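Local coordinates for protein glycerol dehydrogenase (Bacillus coagulans, PDB 6CSJ) that probably oxidises glycerol and related polyols with NAD+, and here bears a double substitution associated with acquired D-lactate dehydrogenase activity, at residues 26-31 and 147-152; 99-104 and 109-114; 328-331 and 336-339; 334-337 and 342-345. The protein carries 2 engineered substitutions. All blocks are in the same frame, centred on the assembly; numbering follows the deposited sequence.

Contact 1: 26-31 and 147-152; sequences ERLGKK and PTFVIM
Thr148 divides its two branches between two neighbours: its hydroxyl OG1 is hydrogen-bonded to the backbone N of Val111 on the adjacent strand, while its methyl CG2 meets Leu28 CD2 at 3.9 Å, tip to tip. With CG2 anti to the backbone N (chi1 -36° measured to OG1), the methyl is turned to Leu28 and the oxygen to the sheet. The main apolar meeting is between Leu28 and Phe149. Leu28 CD1 stands over one face of the phenyl ring, 3.7 Å from the Phe149 ring centroid and 16° off the ring normal, which fits a CH-pi contact. It is shifted a little toward the rim, with Phe149 CE2 closest to Leu28 CD1 at 3.6 Å. The second methyl reaches the far end of the ring, Leu28 CD2 lying 3.7 Å from Phe149 CZ, so both branches are engaged. Arg27 adds only a light touch at the ring edge through its CB. No hydrogen bond joins the two segments, and they bury just 173 Å² together. Segment 26-31 therefore rests on the start of strand 149-153 through apolar and CH-pi packing, while the polar bonding of Thr148 serves the sheet.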
loop_
_atom_site.group_PDB
_atom_site.type_symbol
_atom_site.label_atom_id
_atom_site.label_comp_id
_atom_site.label_asym_id
_atom_site.label_seq_id
_atom_site.Cartn_x
_atom_site.Cartn_y
_atom_site.Cartn_z
ATOM N N GLU A 26 -11.488 -12.641 19.643
ATOM C CA GLU A 26 -11.567 -13.088 21.053
ATOM C C GLU A 26 -10.301 -12.788 21.890
ATOM O O GLU A 26 -10.408 -12.597 23.092
ATOM C CB GLU A 26 -11.934 -14.587 21.142
ATOM C CG GLU A 26 -13.353 -14.974 20.703
ATOM C CD GLU A 26 -14.480 -14.332 21.499
ATOM O OE1 GLU A 26 -14.248 -13.872 22.644
ATOM O OE2 GLU A 26 -15.601 -14.272 20.946
ATOM N N ARG A 27 -9.122 -12.744 21.267
ATOM C CA ARG A 27 -7.887 -12.348 21.972
ATOM C C ARG A 27 -7.862 -10.870 22.383
ATOM O O ARG A 27 -7.158 -10.510 23.318
ATOM C CB ARG A 27 -6.645 -12.622 21.117
ATOM C CG ARG A 27 -6.367 -14.089 20.831
ATOM C CD ARG A 27 -5.020 -14.244 20.162
ATOM N NE ARG A 27 -4.854 -15.509 19.458
ATOM C CZ ARG A 27 -3.723 -15.890 18.846
ATOM N NH1 ARG A 27 -2.639 -15.106 18.845
ATOM N NH2 ARG A 27 -3.665 -17.069 18.226
ATOM N N LEU A 28 -8.600 -10.030 21.658
ATOM C CA LEU A 28 -8.633 -8.580 21.886
ATOM C C LEU A 28 -9.869 -8.087 22.622
ATOM O O LEU A 28 -9.789 -7.088 23.323
ATOM C CB LEU A 28 -8.525 -7.837 20.546
ATOM C CG LEU A 28 -7.229 -8.102 19.787
ATOM C CD1 LEU A 28 -7.306 -7.507 18.388
ATOM C CD2 LEU A 28 -6.036 -7.579 20.569
ATOM N N GLY A 29 -11.012 -8.747 22.428
ATOM C CA GLY A 29 -12.242 -8.400 23.144
ATOM C C GLY A 29 -13.385 -9.402 23.021
ATOM O O GLY A 29 -13.305 -10.395 22.294
ATOM N N LYS A 30 -14.465 -9.117 23.760
ATOM C CA LYS A 30 -15.645 -9.983 23.809
ATOM C C LYS A 30 -16.639 -9.783 22.660
ATOM O O LYS A 30 -17.408 -10.686 22.379
ATOM C CB LYS A 30 -16.344 -9.796 25.159
ATOM C CG LYS A 30 -15.632 -10.542 26.290
ATOM C CD LYS A 30 -14.334 -9.952 26.841
ATOM C CE LYS A 30 -13.442 -11.065 27.408
ATOM N NZ LYS A 30 -12.579 -10.660 28.556
ATOM N N LYS A 31 -16.612 -8.617 22.022
ATOM C CA LYS A 31 -17.623 -8.250 21.027
ATOM C C LYS A 31 -17.003 -7.488 19.845
ATOM O O LYS A 31 -16.565 -6.350 19.992
ATOM C CB LYS A 31 -18.704 -7.403 21.714
ATOM C CG LYS A 31 -19.854 -6.935 20.829
ATOM C CD LYS A 31 -20.789 -8.070 20.470
ATOM C CE LYS A 31 -21.810 -7.636 19.420
ATOM N NZ LYS A 31 -22.833 -6.686 19.929
ATOM N N PRO A 147 -2.383 -0.510 13.250
ATOM C CA PRO A 147 -3.475 -1.419 13.609
ATOM C C PRO A 147 -2.978 -2.597 14.429
ATOM O O PRO A 147 -1.874 -3.097 14.180
ATOM C CB PRO A 147 -4.001 -1.910 12.253
ATOM C CG PRO A 147 -2.976 -1.485 11.233
ATOM C CD PRO A 147 -2.343 -0.254 11.795
ATOM N N THR A 148 -3.780 -3.030 15.404
ATOM C CA THR A 148 -3.364 -4.069 16.339
ATOM C C THR A 148 -2.978 -5.371 15.607
ATOM O O THR A 148 -1.874 -5.862 15.801
ATOM C CB THR A 148 -4.456 -4.341 17.405
ATOM O OG1 THR A 148 -5.123 -3.113 17.749
ATOM C CG2 THR A 148 -3.852 -4.958 18.676
ATOM N N PHE A 149 -3.875 -5.906 14.773
ATOM C CA PHE A 149 -3.604 -7.097 13.960
ATOM C C PHE A 149 -3.829 -6.767 12.488
ATOM O O PHE A 149 -4.779 -6.066 12.145
ATOM C CB PHE A 149 -4.534 -8.298 14.249
ATOM C CG PHE A 149 -4.494 -8.857 15.656
ATOM C CD1 PHE A 149 -3.527 -8.506 16.601
ATOM C CD2 PHE A 149 -5.443 -9.822 16.018
ATOM C CE1 PHE A 149 -3.546 -9.055 17.882
ATOM C CE2 PHE A 149 -5.456 -10.377 17.295
ATOM C CZ PHE A 149 -4.507 -9.991 18.226
ATOM N N VAL A 150 -2.965 -7.316 11.636
ATOM C CA VAL A 150 -3.200 -7.398 10.208
ATOM C C VAL A 150 -3.326 -8.889 9.865
ATOM O O VAL A 150 -2.453 -9.674 10.239
ATOM C CB VAL A 150 -2.048 -6.761 9.410
ATOM C CG1 VAL A 150 -2.316 -6.843 7.911
ATOM C CG2 VAL A 150 -1.848 -5.320 9.860
ATOM N N ILE A 151 -4.405 -9.263 9.169
ATOM C CA ILE A 151 -4.684 -10.657 8.820
ATOM C C ILE A 151 -4.813 -10.822 7.306
ATOM O O ILE A 151 -5.670 -10.190 6.697
ATOM C CB ILE A 151 -5.968 -11.171 9.517
ATOM C CG1 ILE A 151 -5.742 -11.207 11.039
ATOM C CG2 ILE A 151 -6.349 -12.570 9.000
ATOM C CD1 ILE A 151 -6.951 -11.613 11.845
ATOM N N MET A 152 -3.975 -11.686 6.719
ATOM C CA MET A 152 -3.957 -11.922 5.274
ATOM C C MET A 152 -4.472 -13.337 4.961
ATOM O O MET A 152 -3.764 -14.334 5.162
ATOM C CB MET A 152 -2.534 -11.746 4.707
ATOM C CG MET A 152 -1.839 -10.441 5.055
ATOM S SD MET A 152 -2.751 -8.941 4.637
ATOM C CE MET A 152 -2.536 -8.847 2.859
#

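Contact 2: 99-104 and 109-114; sequences TAKAVG and IPVIVA
Val111 and Val113, alternate residues of strand 111-115, both have CB directed toward helix 94-106, whereas that of Ile112 between them is directed away. The two valines overlap at Lys101, and Val111 also reaches Ala100 and Gly104. Val111 has CG1 anti to its backbone N (chi1 -177°); this methyl lies 3.9 Å from Ala100 O and faces Lys101, at 4.1 Å from Lys101 CA. Its other methyl, Val111 CG2, comes to 3.7 Å from Gly104 CA, approaching a residue with no side chain to hold it off. Val113 presents CG1 to the aliphatic chain of Lys101, the two side chains slanting across each other with Val113 CG1 3.9 Å from Lys101 CG. These contacts belong to the beta-alpha-beta unit made of strand 87-92, helix 94-106 and strand 111-115, part of the parallel sheet. The axes of the short helix and strand segments run antiparallel at 179° and approach to 8.1 Å, as expected when the chain turns back from helix to strand. That turn is fastened by Ile109 N, which donates to Gly104 O at 2.9 Å. Ile109 CG1 also packs against Gly104 CA. Further along the lysine, Lys101 CE passes 4.1 Å from Val113 CG1, and NZ is hydrogen-bonded to the carbonyl oxygens of Ser125 and Leu127.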
loop_
_atom_site.group_PDB
_atom_site.type_symbol
_atom_site.label_atom_id
_atom_site.label_comp_id
_atom_site.label_asym_id
_atom_site.label_seq_id
_atom_site.Cartn_x
_atom_site.Cartn_y
_atom_site.Cartn_z
ATOM N N THR A 99 -11.242 3.029 7.266
ATOM C CA THR A 99 -12.449 3.323 8.046
ATOM C C THR A 99 -12.410 2.591 9.388
ATOM O O THR A 99 -12.675 3.189 10.430
ATOM C CB THR A 99 -13.725 2.970 7.242
ATOM O OG1 THR A 99 -13.766 3.757 6.052
ATOM C CG2 THR A 99 -14.985 3.211 8.040
ATOM N N ALA A 100 -12.052 1.311 9.359
ATOM C CA ALA A 100 -11.907 0.529 10.586
ATOM C C ALA A 100 -10.832 1.101 11.524
ATOM O O ALA A 100 -11.016 1.127 12.738
ATOM C CB ALA A 100 -11.603 -0.922 10.256
ATOM N N LYS A 101 -9.715 1.554 10.972
ATOM C CA LYS A 101 -8.637 2.129 11.790
ATOM C C LYS A 101 -9.104 3.419 12.471
ATOM O O LYS A 101 -8.854 3.624 13.663
ATOM C CB LYS A 101 -7.390 2.425 10.952
ATOM C CG LYS A 101 -6.705 1.232 10.297
ATOM C CD LYS A 101 -5.435 1.657 9.583
ATOM C CE LYS A 101 -5.226 0.906 8.283
ATOM N NZ LYS A 101 -4.053 1.435 7.515
ATOM N N ALA A 102 -9.776 4.274 11.699
ATOM C CA ALA A 102 -10.385 5.509 12.218
ATOM C C ALA A 102 -11.393 5.230 13.347
ATOM O O ALA A 102 -11.337 5.873 14.405
ATOM C CB ALA A 102 -11.056 6.292 11.091
ATOM N N VAL A 103 -12.282 4.255 13.130
ATOM C CA VAL A 103 -13.266 3.854 14.153
ATOM C C VAL A 103 -12.577 3.380 15.435
ATOM O O VAL A 103 -13.012 3.729 16.531
ATOM C CB VAL A 103 -14.265 2.783 13.630
ATOM C CG1 VAL A 103 -15.087 2.168 14.754
ATOM C CG2 VAL A 103 -15.205 3.394 12.601
ATOM N N GLY A 104 -11.510 2.600 15.305
ATOM C CA GLY A 104 -10.770 2.133 16.476
ATOM C C GLY A 104 -10.104 3.259 17.229
ATOM O O GLY A 104 -10.054 3.246 18.460
ATOM N N ILE A 109 -10.648 1.596 20.740
ATOM C CA ILE A 109 -10.666 0.125 20.795
ATOM C C ILE A 109 -9.644 -0.451 19.797
ATOM O O ILE A 109 -9.347 0.195 18.774
ATOM C CB ILE A 109 -12.082 -0.446 20.525
ATOM C CG1 ILE A 109 -12.655 0.049 19.188
ATOM C CG2 ILE A 109 -13.020 -0.087 21.689
ATOM C CD1 ILE A 109 -13.983 -0.571 18.821
ATOM N N PRO A 110 -9.091 -1.652 20.085
ATOM C CA PRO A 110 -8.127 -2.264 19.154
ATOM C C PRO A 110 -8.748 -2.581 17.786
ATOM O O PRO A 110 -9.973 -2.673 17.668
ATOM C CB PRO A 110 -7.673 -3.533 19.875
ATOM C CG PRO A 110 -8.720 -3.796 20.917
ATOM C CD PRO A 110 -9.252 -2.454 21.312
ATOM N N VAL A 111 -7.893 -2.715 16.771
ATOM C CA VAL A 111 -8.315 -2.837 15.375
ATOM C C VAL A 111 -7.696 -4.069 14.711
ATOM O O VAL A 111 -6.533 -4.404 14.965
ATOM C CB VAL A 111 -7.874 -1.593 14.572
ATOM C CG1 VAL A 111 -8.373 -1.698 13.140
ATOM C CG2 VAL A 111 -8.324 -0.323 15.252
ATOM N N ILE A 112 -8.490 -4.725 13.861
ATOM C CA ILE A 112 -8.030 -5.794 12.982
ATOM C C ILE A 112 -8.339 -5.363 11.558
ATOM O O ILE A 112 -9.480 -5.045 11.239
ATOM C CB ILE A 112 -8.712 -7.146 13.286
ATOM C CG1 ILE A 112 -8.415 -7.564 14.738
ATOM C CG2 ILE A 112 -8.254 -8.229 12.304
ATOM C CD1 ILE A 112 -8.922 -8.943 15.127
ATOM N N VAL A 113 -7.318 -5.349 10.702
ATOM C CA VAL A 113 -7.510 -5.087 9.280
ATOM C C VAL A 113 -7.230 -6.379 8.538
ATOM O O VAL A 113 -6.246 -7.064 8.817
ATOM C CB VAL A 113 -6.664 -3.895 8.753
ATOM C CG1 VAL A 113 -7.076 -2.612 9.469
ATOM C CG2 VAL A 113 -5.169 -4.109 8.920
ATOM N N ALA A 114 -8.136 -6.721 7.623
ATOM C CA ALA A 114 -8.075 -7.955 6.866
ATOM C C ALA A 114 -8.287 -7.637 5.390
ATOM O O ALA A 114 -9.409 -7.703 4.905
ATOM C CB ALA A 114 -9.118 -8.939 7.382
#

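Contact 3: 328-331 and 336-339; sequences LSCA and IYNM
A buried side-chain-to-backbone contact between Tyr337 and Cys330 joins the C-terminal end of helix 319-329 to the 3-10 segment in the loop that leads to helix 345-365. Cys330 is the first residue to leave helical backbone angles, and its carbonyl accepts the phenol: Tyr337 OH donates to Cys330 O at 2.5 Å, a length that is doubtfully short. The C=O...O angle is 127° and the donor is tilted 18° from the carbonyl plane. Cys330 O and Ala331 O both lie at the ring edge, near its plane; Tyr337 CE2 is 3.7 Å from Ala331 O. The phenol oxygen also touches the cysteine methylene, Cys330 CB standing 3.4 Å from Tyr337 OH. Ile336 packs its CG2 methyl on the backbone. This methyl, set between the backbone N and the carbonyl carbon because CG1 is anti to N (chi1 -158°), projects to 3.5 Å from Ser329 O and 4.1 Å from Cys330 CA. It also lies 3.8 Å above the plane of the Tyr337 ring, over its centre, and so packs against one face of the ring whose hydroxyl is bonded to Cys330 O. Ile336 also touches Ala252 and Ala255 of helix 252-259 and Val348 of helix 345-365. Packing of a loop between helices in this way is consistent with the all-helical C-terminal part of iron-containing alcohol dehydrogenases.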
loop_
_atom_site.group_PDB
_atom_site.type_symbol
_atom_site.label_atom_id
_atom_site.label_comp_id
_atom_site.label_asym_id
_atom_site.label_seq_id
_atom_site.Cartn_x
_atom_site.Cartn_y
_atom_site.Cartn_z
ATOM N N LEU A 328 4.268 19.778 -8.833
ATOM C CA LEU A 328 3.484 19.139 -7.773
ATOM C C LEU A 328 4.315 18.119 -6.984
ATOM O O LEU A 328 4.156 18.015 -5.761
ATOM C CB LEU A 328 2.198 18.503 -8.332
ATOM C CG LEU A 328 1.166 17.941 -7.331
ATOM C CD1 LEU A 328 0.761 18.915 -6.237
ATOM C CD2 LEU A 328 -0.069 17.489 -8.112
ATOM N N SER A 329 5.205 17.395 -7.668
ATOM C CA SER A 329 6.116 16.445 -6.999
ATOM C C SER A 329 7.045 17.137 -6.004
ATOM O O SER A 329 7.435 16.533 -5.012
ATOM C CB SER A 329 6.966 15.675 -8.018
ATOM O OG SER A 329 6.178 15.008 -8.985
ATOM N N CYS A 330 7.399 18.396 -6.289
ATOM C CA CYS A 330 8.291 19.208 -5.447
ATOM C C CYS A 330 7.590 20.196 -4.494
ATOM O O CYS A 330 8.260 21.057 -3.918
ATOM C CB CYS A 330 9.269 19.977 -6.341
ATOM S SG CYS A 330 10.325 18.908 -7.345
ATOM N N ALA A 331 6.272 20.065 -4.299
ATOM C CA ALA A 331 5.529 20.918 -3.350
ATOM C C ALA A 331 6.131 20.884 -1.958
ATOM O O ALA A 331 6.700 19.880 -1.568
ATOM C CB ALA A 331 4.056 20.502 -3.282
ATOM N N ILE A 336 9.957 13.910 -1.668
ATOM C CA ILE A 336 11.103 14.039 -2.568
ATOM C C ILE A 336 12.332 14.687 -1.919
ATOM O O ILE A 336 13.452 14.412 -2.329
ATOM C CB ILE A 336 10.725 14.794 -3.865
ATOM C CG1 ILE A 336 11.704 14.466 -4.992
ATOM C CG2 ILE A 336 10.591 16.290 -3.624
ATOM C CD1 ILE A 336 11.079 14.573 -6.371
ATOM N N TYR A 337 12.122 15.517 -0.901
ATOM C CA TYR A 337 13.232 16.150 -0.189
ATOM C C TYR A 337 13.983 15.226 0.764
ATOM O O TYR A 337 14.947 15.659 1.387
ATOM C CB TYR A 337 12.759 17.446 0.516
ATOM C CG TYR A 337 12.219 18.427 -0.507
ATOM C CD1 TYR A 337 13.078 19.055 -1.415
ATOM C CD2 TYR A 337 10.842 18.666 -0.624
ATOM C CE1 TYR A 337 12.584 19.915 -2.391
ATOM C CE2 TYR A 337 10.351 19.534 -1.590
ATOM C CZ TYR A 337 11.225 20.148 -2.470
ATOM O OH TYR A 337 10.747 20.982 -3.430
ATOM N N ASN A 338 13.557 13.961 0.875
ATOM C CA ASN A 338 14.343 12.942 1.590
ATOM C C ASN A 338 15.490 12.372 0.757
ATOM O O ASN A 338 16.303 11.609 1.288
ATOM C CB ASN A 338 13.457 11.800 2.091
ATOM C CG ASN A 338 12.567 12.209 3.241
ATOM O OD1 ASN A 338 12.882 13.132 4.007
ATOM N ND2 ASN A 338 11.446 11.513 3.380
ATOM N N MET A 339 15.559 12.723 -0.532
ATOM C CA MET A 339 16.740 12.411 -1.343
ATOM C C MET A 339 17.979 13.079 -0.716
ATOM O O MET A 339 17.874 14.187 -0.187
ATOM C CB MET A 339 16.552 12.891 -2.784
ATOM C CG MET A 339 15.425 12.217 -3.575
ATOM S SD MET A 339 15.419 10.414 -3.597
ATOM C CE MET A 339 16.860 10.060 -4.619
#

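Contact 4: 334-337 and 342-345; sequences ETIY and EVTP
Val343 carries the contact, packing against the backbone and side chain of Ile336 on its buried side and against the edge of Tyr337 on the looser one. On the tight side, Val343 CG1 lies 3.9 Å from Ile336 CG1 and 4.0 Å from Ile336 CD1, the two side chains meeting at a slant. Having CG1 anti to its backbone N (chi1 177°), Val343 turns its other methyl to the backbone, CG2 reaching 3.9 Å from Ile336 O. Val348 of helix 345-365 touches both Ile336 and Val343, extending the apolar cluster. The contact lies in the loop leading to helix 345-365, whose N-cap is Thr344, the residue right after Val343; its OG1 is hydrogen-bonded to Leu347 N. On the loose side the partly exposed Tyr337 ring offers only an edge, its CE1 standing 4.0 Å from Val343 O and 4.4 Å from Val343 CB, with no hydrogen bond formed across the segments. The phenol oxygen is engaged elsewhere, at Cys330 O, and Glu342, next to Val343 in the chain, is exposed.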
loop_
_atom_site.group_PDB
_atom_site.type_symbol
_atom_site.label_atom_id
_atom_site.label_comp_id
_atom_site.label_asym_id
_atom_site.label_seq_id
_atom_site.Cartn_x
_atom_site.Cartn_y
_atom_site.Cartn_z
ATOM N N GLU A 334 6.620 17.683 0.470
ATOM C CA GLU A 334 6.718 16.399 -0.242
ATOM C C GLU A 334 7.923 15.557 0.188
ATOM O O GLU A 334 8.932 16.075 0.673
ATOM C CB GLU A 334 6.686 16.561 -1.780
ATOM C CG GLU A 334 5.284 16.505 -2.399
ATOM C CD GLU A 334 4.646 15.116 -2.336
ATOM O OE1 GLU A 334 5.229 14.203 -1.701
ATOM O OE2 GLU A 334 3.554 14.928 -2.925
ATOM N N THR A 335 7.791 14.248 -0.019
ATOM C CA THR A 335 8.799 13.276 0.399
ATOM C C THR A 335 10.043 13.269 -0.500
ATOM O O THR A 335 11.084 12.709 -0.114
ATOM C CB THR A 335 8.188 11.851 0.461
ATOM O OG1 THR A 335 7.761 11.441 -0.850
ATOM C CG2 THR A 335 6.983 11.818 1.421
ATOM N N ILE A 336 9.957 13.910 -1.668
ATOM C CA ILE A 336 11.103 14.039 -2.568
ATOM C C ILE A 336 12.332 14.687 -1.919
ATOM O O ILE A 336 13.452 14.412 -2.329
ATOM C CB ILE A 336 10.725 14.794 -3.865
ATOM C CG1 ILE A 336 11.704 14.466 -4.992
ATOM C CG2 ILE A 336 10.591 16.290 -3.624
ATOM C CD1 ILE A 336 11.079 14.573 -6.371
ATOM N N TYR A 337 12.122 15.517 -0.901
ATOM C CA TYR A 337 13.232 16.150 -0.189
ATOM C C TYR A 337 13.983 15.226 0.764
ATOM O O TYR A 337 14.947 15.659 1.387
ATOM C CB TYR A 337 12.759 17.446 0.516
ATOM C CG TYR A 337 12.219 18.427 -0.507
ATOM C CD1 TYR A 337 13.078 19.055 -1.415
ATOM C CD2 TYR A 337 10.842 18.666 -0.624
ATOM C CE1 TYR A 337 12.584 19.915 -2.391
ATOM C CE2 TYR A 337 10.351 19.534 -1.590
ATOM C CZ TYR A 337 11.225 20.148 -2.470
ATOM O OH TYR A 337 10.747 20.982 -3.430
ATOM N N GLU A 342 20.119 18.060 -3.365
ATOM C CA GLU A 342 19.139 19.097 -3.669
ATOM C C GLU A 342 18.305 18.694 -4.893
ATOM O O GLU A 342 18.821 18.134 -5.856
ATOM C CB GLU A 342 19.818 20.451 -3.908
ATOM C CG GLU A 342 18.846 21.580 -4.252
ATOM C CD GLU A 342 19.449 22.981 -4.125
ATOM O OE1 GLU A 342 20.422 23.181 -3.364
ATOM O OE2 GLU A 342 18.919 23.896 -4.786
ATOM N N VAL A 343 17.015 19.002 -4.827
ATOM C CA VAL A 343 16.047 18.662 -5.857
ATOM C C VAL A 343 15.322 19.924 -6.309
ATOM O O VAL A 343 14.953 20.749 -5.484
ATOM C CB VAL A 343 14.996 17.673 -5.309
ATOM C CG1 VAL A 343 13.937 17.364 -6.373
ATOM C CG2 VAL A 343 15.684 16.406 -4.809
ATOM N N THR A 344 15.111 20.054 -7.617
ATOM C CA THR A 344 14.351 21.173 -8.182
ATOM C C THR A 344 13.356 20.620 -9.195
ATOM O O THR A 344 13.547 19.506 -9.697
ATOM C CB THR A 344 15.259 22.165 -8.933
ATOM O OG1 THR A 344 15.813 21.526 -10.085
ATOM C CG2 THR A 344 16.402 22.654 -8.052
ATOM N N PRO A 345 12.309 21.392 -9.520
ATOM C CA PRO A 345 11.374 20.956 -10.562
ATOM C C PRO A 345 12.016 20.607 -11.912
ATOM O O PRO A 345 11.607 19.627 -12.542
ATOM C CB PRO A 345 10.411 22.141 -10.680
ATOM C CG PRO A 345 10.427 22.773 -9.327
ATOM C CD PRO A 345 11.769 22.526 -8.741
#

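In the fold
Contacts 1 and 2 belong to one parallel sheet: strands 149-153 and 111-115 are neighbours, probably hydrogen-bonded through Ile151 N and Val113 O (2.9 Å), and the contact centres lie 9 Å apart. Contact 2 is buried and pairs apolar packing with a backbone bond; contact 1 is only partly buried, has no polar bond between its segments and joins pieces more than 100 residues apart. Contacts 3 and 4 share Ile336 and Tyr337 and are both buried, though Tyr337 is partly exposed. Contact 3 ties the end of helix 319-329 to the loop through a phenol-carbonyl bond; contact 4 ties two parts of the loop without a hydrogen bond, by packing among side chains and backbone carbonyls.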